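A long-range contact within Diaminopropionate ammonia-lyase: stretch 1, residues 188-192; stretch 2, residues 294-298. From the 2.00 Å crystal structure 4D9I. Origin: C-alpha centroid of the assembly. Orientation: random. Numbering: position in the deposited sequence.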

# COMPACT_ATOMS: atom_id res chain seq x y z
N GLN B 188 26.07 -22.97 6.56
CA GLN B 188 24.87 -23.02 5.71
C GLN B 188 23.65 -23.36 6.54
O GLN B 188 23.75 -24.11 7.50
N ASP B 189 22.50 -22.84 6.11
CA ASP B 189 21.25 -23.06 6.83
C ASP B 189 20.49 -24.30 6.37
O ASP B 189 19.29 -24.41 6.55
N THR B 190 21.19 -25.25 5.78
CA THR B 190 20.60 -26.53 5.50
C THR B 190 21.58 -27.61 5.94
O THR B 190 22.74 -27.31 6.21
N ALA B 191 21.11 -28.85 6.01
CA ALA B 191 21.92 -29.98 6.44
C ALA B 191 22.14 -30.94 5.28
O ALA B 191 21.38 -30.94 4.32
N TRP B 192 23.21 -31.73 5.38
CA TRP B 192 23.41 -32.92 4.55
C TRP B 192 24.23 -33.90 5.35
O TRP B 192 24.54 -33.63 6.51
N PRO B 294 14.98 -30.84 0.35
CA PRO B 294 14.63 -30.36 1.69
C PRO B 294 15.78 -30.57 2.70
O PRO B 294 16.53 -31.54 2.60
N ASN B 295 15.90 -29.64 3.64
CA ASN B 295 16.77 -29.80 4.81
C ASN B 295 16.26 -31.03 5.59
O ASN B 295 15.14 -31.01 6.09
N PRO B 296 17.08 -32.09 5.70
CA PRO B 296 16.63 -33.31 6.41
C PRO B 296 16.20 -33.05 7.86
O PRO B 296 15.29 -33.72 8.36
N LEU B 297 16.86 -32.10 8.53
CA LEU B 297 16.49 -31.75 9.91
C LEU B 297 15.08 -31.16 9.96
O LEU B 297 14.28 -31.51 10.84
N GLY B 298 14.77 -30.29 9.00
CA GLY B 298 13.47 -29.69 8.90
C GLY B 298 12.41 -30.65 8.39
O GLY B 298 11.29 -30.67 8.91

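The contact between residues 188-192 and 294-298 is a small van der Waals junction, burying 216 Å² in total, in which an irregular segment packs against the start of a helix without a single hydrogen bond crossing between them. The nearest CA atoms across the contact are those of Thr 190 and Asn 295, 5.1 Å apart.

Ala 191 is the centre of the arrangement. Its CA-to-CB bond points toward the second stretch, and the methyl group meets three consecutive residues there. Ala 191 CB lies 3.8 Å from Leu 297 CD1 and 4.0 Å from Pro 296 CD, two apolar contacts, and 3.5 Å from Asn 295 OD1. The backbone of the same residue also takes part, since Ala 191 O approaches Pro 296 CD at 3.3 Å. Proline has no amide hydrogen to offer this carbonyl, and the approach is to a ring carbon.

Leu 297 also directs its CA-to-CB bond toward the opposing segment. With chi1 at m and chi2 at t, its side chain extends so that CD1 reaches the alanine methyl. The CA-to-CB bond of Pro 296 points sideways, and its ring, in the C-gamma exo pucker, presents CD to both the methyl and the carbonyl of Ala 191.

Asn 295 combines packing with a role inside its own stretch. It occupies the N-cap position, and its t rotamer, with chi2 near -7°, brings OD1 within 2.9 Å of Leu 297 N, which donates a capping hydrogen bond at an N-H...O angle of 133°. The carboxamide oxygen thus serves an amide of the first helical turn while also lying against the methyl of Ala 191. The other end of the amide is less well served: Asn 295 ND2 is 3.7 Å from Asp 189 O, too long to count as a hydrogen bond, and is buried by the contact with no partner in the model. Ala 191 N is likewise buried and unpaired.

The CA-to-CB bond of Thr 190 points sideways to the second stretch, with the side chain in the t rotamer, and its OG1 packs 3.2 Å from Asn 295 CB, a close polar-to-carbon contact. Asp 189 contributes through its backbone carbonyl; its side chain, in the p rotamer, comes no nearer than 6.4 Å, from Asp 189 CB to Asn 295 ND2, and OD2 is hydrogen-bonded elsewhere in the structure. At the margins, Trp 192 and Pro 294 point their CA-to-CB bonds away, while Gln 188 and Gly 298 are out of reach.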

# COMPACT_ATOMS: atom_id res chain seq x y z
CB GLN B 188 24.97 -24.10 4.61
CG GLN B 188 25.93 -23.80 3.48
CD GLN B 188 25.65 -22.50 2.74
OE1 GLN B 188 26.58 -21.79 2.36
NE2 GLN B 188 24.38 -22.19 2.51
CB ASP B 189 20.36 -21.81 6.76
CG ASP B 189 20.05 -21.36 5.32
OD1 ASP B 189 20.84 -21.64 4.38
OD2 ASP B 189 19.01 -20.67 5.16
CB THR B 190 20.23 -26.66 4.01
OG1 THR B 190 19.29 -27.73 3.86
CG2 THR B 190 21.48 -26.90 3.15
CB ALA B 191 21.26 -30.68 7.60
CB TRP B 192 24.08 -32.56 3.22
CG TRP B 192 25.36 -31.76 3.35
CD1 TRP B 192 26.67 -32.26 3.42
CD2 TRP B 192 25.51 -30.29 3.41
NE1 TRP B 192 27.57 -31.23 3.52
CE2 TRP B 192 26.95 -30.03 3.51
CE3 TRP B 192 24.62 -29.20 3.39
CZ2 TRP B 192 27.46 -28.74 3.60
CZ3 TRP B 192 25.14 -27.91 3.47
CH2 TRP B 192 26.53 -27.68 3.58
CB PRO B 294 13.42 -31.21 2.08
CG PRO B 294 12.90 -31.78 0.80
CD PRO B 294 14.09 -31.92 -0.10
CB ASN B 295 16.69 -28.51 5.64
CG ASN B 295 17.40 -28.59 6.99
OD1 ASN B 295 17.88 -29.64 7.41
ND2 ASN B 295 17.47 -27.45 7.67
CB PRO B 296 17.86 -34.23 6.39
CG PRO B 296 18.76 -33.69 5.34
CD PRO B 296 18.45 -32.23 5.17
CB LEU B 297 17.50 -30.80 10.54
CG LEU B 297 18.93 -31.31 10.74
CD1 LEU B 297 19.86 -30.14 11.06
CD2 LEU B 297 19.03 -32.37 11.83